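Putative cell invasion protein with MAC/Perforin domain (Bacteroides thetaiotaomicron VPI-5482, PDB 3KK7) is a putative cell invasion protein of the membrane-attack complex/perforin family that may act on membranes, as pore-forming relatives do. Local coordinates at residues P32-K37 with D506-D511; E370-P375 with N401-D406. One frame throughout, in Å; residues are numbered along the deposited sequence. Where two conformers were deposited one is given.

Contact 1: residues P32-K37 with D506-D511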
loop_
_atom_site.group_PDB
_atom_site.type_symbol
_atom_site.label_atom_id
_atom_site.label_comp_id
_atom_site.label_asym_id
_atom_site.label_seq_id
_atom_site.Cartn_x
_atom_site.Cartn_y
_atom_site.Cartn_z
ATOM N N PRO A 32 24.650 -19.722 -0.630
ATOM C CA PRO A 32 23.979 -19.502 -1.923
ATOM C C PRO A 32 23.796 -17.998 -2.217
ATOM O O PRO A 32 24.045 -17.159 -1.353
ATOM C CB PRO A 32 22.626 -20.221 -1.783
ATOM C CG PRO A 32 22.549 -20.744 -0.358
ATOM C CD PRO A 32 23.725 -20.195 0.419
ATOM N N ARG A 33 23.438 -17.675 -3.457
ATOM C CA ARG A 33 23.113 -16.314 -3.864
ATOM C C ARG A 33 21.622 -16.208 -4.138
ATOM O O ARG A 33 21.226 -15.924 -5.262
ATOM C CB ARG A 33 23.874 -15.941 -5.123
ATOM C CG ARG A 33 25.356 -16.083 -4.958
ATOM C CD ARG A 33 26.135 -15.102 -5.809
ATOM N NE ARG A 33 27.331 -14.704 -5.079
ATOM C CZ ARG A 33 27.515 -13.536 -4.465
ATOM N NH1 ARG A 33 26.606 -12.565 -4.512
ATOM N NH2 ARG A 33 28.660 -13.331 -3.820
ATOM N N VAL A 34 20.799 -16.467 -3.129
ATOM C CA VAL A 34 19.364 -16.421 -3.332
ATOM C C VAL A 34 18.746 -15.432 -2.357
ATOM O O VAL A 34 18.777 -15.622 -1.134
ATOM C CB VAL A 34 18.715 -17.820 -3.242
ATOM C CG1 VAL A 34 17.238 -17.728 -3.537
ATOM C CG2 VAL A 34 19.349 -18.755 -4.240
ATOM N N TRP A 35 18.184 -14.372 -2.936
ATOM C CA TRP A 35 17.612 -13.284 -2.170
ATOM C C TRP A 35 16.080 -13.358 -2.102
ATOM O O TRP A 35 15.465 -12.635 -1.315
ATOM C CB TRP A 35 18.050 -11.924 -2.727
ATOM C CG TRP A 35 19.435 -11.885 -3.318
ATOM C CD1 TRP A 35 19.775 -11.418 -4.544
ATOM C CD2 TRP A 35 20.648 -12.354 -2.715
ATOM N NE1 TRP A 35 21.119 -11.544 -4.739
ATOM C CE2 TRP A 35 21.682 -12.121 -3.635
ATOM C CE3 TRP A 35 20.959 -12.937 -1.481
ATOM C CZ2 TRP A 35 23.012 -12.460 -3.373
ATOM C CZ3 TRP A 35 22.286 -13.271 -1.224
ATOM C CH2 TRP A 35 23.290 -13.029 -2.164
ATOM N N SER A 36 15.465 -14.249 -2.885
ATOM C CA SER A 36 14.016 -14.402 -2.860
ATOM C C SER A 36 13.569 -15.764 -3.355
ATOM O O SER A 36 14.352 -16.491 -3.911
ATOM C CB SER A 36 13.369 -13.298 -3.704
ATOM O OG SER A 36 13.638 -13.463 -5.076
ATOM N N LYS A 37 12.300 -16.095 -3.139
ATOM C CA LYS A 37 11.674 -17.305 -3.689
ATOM C C LYS A 37 10.349 -16.884 -4.274
ATOM O O LYS A 37 9.601 -16.203 -3.609
ATOM C CB LYS A 37 11.420 -18.359 -2.603
ATOM C CG LYS A 37 12.684 -19.078 -2.120
ATOM C CD LYS A 37 12.388 -20.440 -1.432
ATOM C CE LYS A 37 13.683 -21.270 -1.255
ATOM N NZ LYS A 37 13.427 -22.718 -0.965
ATOM N N ASP A 506 12.250 -20.064 6.596
ATOM C CA ASP A 506 12.870 -20.718 5.476
ATOM C C ASP A 506 14.330 -20.365 5.572
ATOM O O ASP A 506 14.689 -19.201 5.479
ATOM C CB ASP A 506 12.296 -20.247 4.144
ATOM C CG ASP A 506 12.733 -21.139 2.968
ATOM O OD1 ASP A 506 13.860 -21.694 2.966
ATOM O OD2 ASP A 506 11.935 -21.276 2.024
ATOM N N ASP A 507 15.162 -21.382 5.758
ATOM C CA ASP A 507 16.602 -21.210 5.887
ATOM C C ASP A 507 17.229 -20.349 4.767
ATOM O O ASP A 507 18.252 -19.689 4.992
ATOM C CB ASP A 507 17.293 -22.588 6.012
ATOM C CG ASP A 507 17.109 -23.244 7.415
ATOM O OD1 ASP A 507 16.555 -22.614 8.335
ATOM O OD2 ASP A 507 17.542 -24.399 7.608
ATOM N N TYR A 508 16.616 -20.288 3.590
ATOM C CA TYR A 508 17.190 -19.451 2.544
ATOM C C TYR A 508 17.406 -17.999 3.017
ATOM O O TYR A 508 18.332 -17.344 2.559
ATOM C CB TYR A 508 16.357 -19.492 1.258
ATOM C CG TYR A 508 15.417 -18.294 0.999
ATOM C CD1 TYR A 508 15.862 -17.146 0.346
ATOM C CD2 TYR A 508 14.080 -18.339 1.367
ATOM C CE1 TYR A 508 14.993 -16.081 0.095
ATOM C CE2 TYR A 508 13.238 -17.294 1.121
ATOM C CZ TYR A 508 13.691 -16.168 0.481
ATOM O OH TYR A 508 12.823 -15.116 0.251
ATOM N N ILE A 509 16.559 -17.507 3.926
ATOM C CA ILE A 509 16.683 -16.133 4.441
ATOM C C ILE A 509 17.902 -15.966 5.344
ATOM O O ILE A 509 18.779 -15.171 5.030
ATOM C CB ILE A 509 15.391 -15.630 5.149
ATOM C CG1 ILE A 509 14.219 -15.599 4.159
ATOM C CG2 ILE A 509 15.602 -14.217 5.733
ATOM C CD1 ILE A 509 12.868 -15.309 4.781
ATOM N N PRO A 510 17.982 -16.703 6.463
ATOM C CA PRO A 510 19.247 -16.564 7.238
ATOM C C PRO A 510 20.503 -16.804 6.390
ATOM O O PRO A 510 21.537 -16.177 6.628
ATOM C CB PRO A 510 19.126 -17.612 8.360
ATOM C CG PRO A 510 17.894 -18.446 8.026
ATOM C CD PRO A 510 17.018 -17.614 7.110
ATOM N N ASP A 511 20.396 -17.675 5.384
ATOM C CA ASP A 511 21.526 -17.958 4.477
ATOM C C ASP A 511 21.886 -16.748 3.592
ATOM O O ASP A 511 23.067 -16.511 3.309
ATOM C CB ASP A 511 21.303 -19.258 3.648
ATOM C CG ASP A 511 21.790 -20.543 4.389
ATOM O OD1 ASP A 511 22.552 -20.407 5.376
ATOM O OD2 ASP A 511 21.414 -21.685 3.986
#
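The hydroxyl OH of Tyr508 is gripped by two partners, a hydrogen bond with Asn198 OD1 and a weak one from Arg403 NH2. Tyr508 stands in the first turn of the short helix 508-512 of the D3 region, and the loop 32-37, between strands 22-25 and 58-60, wraps around its ring. Asp506 caps that turn as an Asx turn. Asp506 OD1 accepts from Tyr508 N at 3.2 Å, nearly straight at 173°, but from above the carboxylate plane. The backbone bond from Ile509 N to Asp506 O closes the same turn. The Tyr508 side chain leaves at an unusual chi1 of 101°, and its ring is sandwiched. Ile509 CG1 lies against one face, toward the rim. Lys37 covers the opposite face: its CG sits 3.9 Å from the centroid of the Tyr508 ring, 17° off the normal, a CH-pi contact. Loop backbone lines part of the edge. Val34 O comes within 3.6 Å of Tyr508 CD1, near the ring plane, and Trp35 C also lies at the rim. Val34 CG1 adds a looser apolar touch on CD1, with the two side chains crossing at about a right angle. Beyond CG, Lys37 is extended and meets Asp506 tip to tip. The salt bridge from Lys37 NZ to Asp506 OD2 is long, 3.6 Å. This ammonium and the helix start would both be expected to keep the carboxylate ionised. At the other end of the loop Pro32 crosses Asp511 obliquely. Arg27 NH2 ties the two backbones together by bonding to both Pro32 O and Asp511 O. Beside this clamp, Pro32 CD rests 4.1 Å from Asp511 CB.

Contact 2: residues E370-P375 with N401-D406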
loop_
_atom_site.group_PDB
_atom_site.type_symbol
_atom_site.label_atom_id
_atom_site.label_comp_id
_atom_site.label_asym_id
_atom_site.label_seq_id
_atom_site.Cartn_x
_atom_site.Cartn_y
_atom_site.Cartn_z
ATOM N N GLU A 370 13.082 -2.667 -7.082
ATOM C CA GLU A 370 12.298 -3.606 -7.894
ATOM C C GLU A 370 12.254 -4.986 -7.198
ATOM O O GLU A 370 11.173 -5.579 -7.062
ATOM C CB GLU A 370 12.833 -3.710 -9.350
ATOM C CG GLU A 370 13.074 -2.365 -10.136
ATOM C CD GLU A 370 12.089 -2.079 -11.317
ATOM O OE1 GLU A 370 10.859 -2.258 -11.194
ATOM O OE2 GLU A 370 12.554 -1.639 -12.383
ATOM N N SER A 371 13.402 -5.467 -6.729
ATOM C CA SER A 371 13.474 -6.816 -6.135
ATOM C C SER A 371 14.511 -6.986 -5.046
ATOM O O SER A 371 15.446 -6.211 -4.942
ATOM C CB SER A 371 13.779 -7.829 -7.230
ATOM O OG SER A 371 14.751 -7.285 -8.082
ATOM N N LEU A 372 14.342 -8.047 -4.257
ATOM C CA LEU A 372 15.203 -8.296 -3.120
ATOM C C LEU A 372 16.636 -8.488 -3.615
ATOM O O LEU A 372 16.840 -8.893 -4.745
ATOM C CB LEU A 372 14.679 -9.478 -2.290
ATOM C CG LEU A 372 13.276 -9.290 -1.679
ATOM C CD1 LEU A 372 12.931 -10.445 -0.802
ATOM C CD2 LEU A 372 13.087 -7.969 -0.875
ATOM N N GLU A 373 17.615 -8.140 -2.781
ATOM C CA GLU A 373 19.024 -8.080 -3.185
ATOM C C GLU A 373 19.974 -8.659 -2.118
ATOM O O GLU A 373 19.533 -9.098 -1.060
ATOM C CB GLU A 373 19.400 -6.635 -3.506
ATOM C CG GLU A 373 18.735 -6.074 -4.750
ATOM C CD GLU A 373 19.000 -4.557 -4.969
ATOM O OE1 GLU A 373 20.017 -4.006 -4.465
ATOM O OE2 GLU A 373 18.167 -3.906 -5.649
ATOM N N GLU A 374 21.274 -8.684 -2.424
ATOM C CA GLU A 374 22.273 -9.233 -1.507
ATOM C C GLU A 374 22.412 -8.309 -0.314
ATOM O O GLU A 374 22.609 -7.109 -0.487
ATOM C CB GLU A 374 23.650 -9.362 -2.186
ATOM C CG GLU A 374 24.789 -9.946 -1.282
ATOM C CD GLU A 374 26.165 -10.004 -1.974
ATOM O OE1 GLU A 374 26.223 -9.849 -3.215
ATOM O OE2 GLU A 374 27.179 -10.203 -1.261
ATOM N N PRO A 375 22.301 -8.860 0.900
ATOM C CA PRO A 375 22.621 -8.064 2.075
ATOM C C PRO A 375 24.135 -7.971 2.361
ATOM O O PRO A 375 24.919 -8.764 1.860
ATOM C CB PRO A 375 21.886 -8.788 3.197
ATOM C CG PRO A 375 21.725 -10.140 2.730
ATOM C CD PRO A 375 21.637 -10.119 1.261
ATOM N N ASN A 401 22.766 -3.646 5.639
ATOM C CA ASN A 401 21.856 -3.435 4.517
ATOM C C ASN A 401 21.050 -4.714 4.325
ATOM O O ASN A 401 21.643 -5.767 4.059
ATOM C CB ASN A 401 22.590 -3.054 3.224
ATOM C CG ASN A 401 22.954 -1.554 3.164
ATOM O OD1 ASN A 401 22.558 -0.844 2.236
ATOM N ND2 ASN A 401 23.705 -1.073 4.167
ATOM N N THR A 402 19.719 -4.624 4.470
ATOM C CA THR A 402 18.849 -5.794 4.387
ATOM C C THR A 402 18.583 -6.175 2.941
ATOM O O THR A 402 18.979 -5.469 2.038
ATOM C CB THR A 402 17.500 -5.550 5.115
ATOM O OG1 THR A 402 16.703 -4.600 4.386
ATOM C CG2 THR A 402 17.743 -5.047 6.533
ATOM N N ARG A 403 17.882 -7.278 2.732
ATOM C CA ARG A 403 17.487 -7.714 1.405
ATOM C C ARG A 403 16.645 -6.670 0.672
ATOM O O ARG A 403 16.702 -6.525 -0.572
ATOM C CB ARG A 403 16.653 -8.986 1.501
ATOM C CG ARG A 403 17.405 -10.233 1.942
ATOM C CD ARG A 403 16.530 -11.468 1.725
ATOM N NE ARG A 403 15.399 -11.481 2.643
ATOM C CZ ARG A 403 14.248 -12.136 2.456
ATOM N NH1 ARG A 403 13.294 -12.050 3.375
ATOM N NH2 ARG A 403 14.027 -12.862 1.372
ATOM N N GLN A 404 15.854 -5.958 1.466
ATOM C CA GLN A 404 14.882 -4.997 0.969
ATOM C C GLN A 404 15.596 -3.684 0.706
ATOM O O GLN A 404 15.044 -2.777 0.098
ATOM C CB GLN A 404 13.765 -4.819 2.002
ATOM C CG GLN A 404 12.955 -6.093 2.364
ATOM C CD GLN A 404 13.654 -7.100 3.321
ATOM O OE1 GLN A 404 14.612 -6.763 4.030
ATOM N NE2 GLN A 404 13.165 -8.346 3.325
ATOM N N GLY A 405 16.839 -3.589 1.173
ATOM C CA GLY A 405 17.661 -2.395 0.971
ATOM C C GLY A 405 17.483 -1.338 2.050
ATOM O O GLY A 405 17.736 -0.171 1.824
ATOM N N ASP A 406 17.061 -1.758 3.233
ATOM C CA ASP A 406 16.942 -0.873 4.385
ATOM C C ASP A 406 18.316 -0.827 5.025
ATOM O O ASP A 406 19.051 -1.792 4.925
ATOM C CB ASP A 406 15.918 -1.435 5.380
ATOM C CG ASP A 406 14.629 -1.854 4.712
ATOM O OD1 ASP A 406 13.997 -1.006 4.018
ATOM O OD2 ASP A 406 14.247 -3.034 4.878
#
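The chain at 370-375 runs antiparallel to 401-406, the touching parts pointing 167° apart, and one backbone bond joins them. Glu373 N donates to Arg403 O at 2.9 Å, with an N-H...O angle of 147°, in the carbonyl plane on a lone pair. Arg403 O also receives a CA-H...O contact from Leu372 CA. A second one returns from Arg403 CA to Glu373 O at 3.5 Å. The segment 401-406 is a beta-hairpin loop between strands 392-401 and 407-411, a type I turn with a G1 bulge. Gly405 N bonds back to Thr402 O, and Thr402 N to Asp406 O. Gly405 has a positive phi, where a CB would press on the preceding carbonyl oxygen. Thr402 OG1 steadies the loop by accepting from Asp406 N at 3.1 Å. The segment 370-375 leads into strand 376-386 of a mixed sheet, where Tyr376 pairs with Asn401 through the backbone. Just before that pairing, Pro375 CB presses on Asn401 O at 3.2 Å, a tight approach. Leu372 and Arg403 carry the largest shares of the packing. Leu372 CD1 lies over one face of the Arg403 guanidinium, 3.4 Å from Arg403 NH2, and the two side chains cross obliquely. Leu372 CD2 meets Gln404 CG at 3.7 Å; these side chains lie side by side and point the same way. Arg403 bends at chi3, -69°, and the nitrogens of its guanidinium find partners beyond the hairpin. NE forms a salt bridge with the terminal carboxylate of Leu541, while NH1 bonds to Tyr197 O. Thus a buried arginine has its nitrogens held by polar partners and one face covered by a leucine, and its positive charge is probably balanced by the chain terminus.

How the contacts relate
Contact 2 is nested along the chain within the long loop closed by contact 1, and their centres lie about 12 Å apart. They touch directly, so the four segments form one junction among the MACPF, D2 and D3 regions. Arg33 reaches across with a salt bridge, its NH1 3.0 Å from Glu374 OE1. The ring of Trp35 packs on the same residue, with Trp35 CZ2 3.4 Å from Glu374 CB. A probable hydrogen bond links Arg403 NH2 with Trp35 O at 3.1 Å. Through this NH2, Arg403 from the hairpin of contact 2 fastens the loop 32-37.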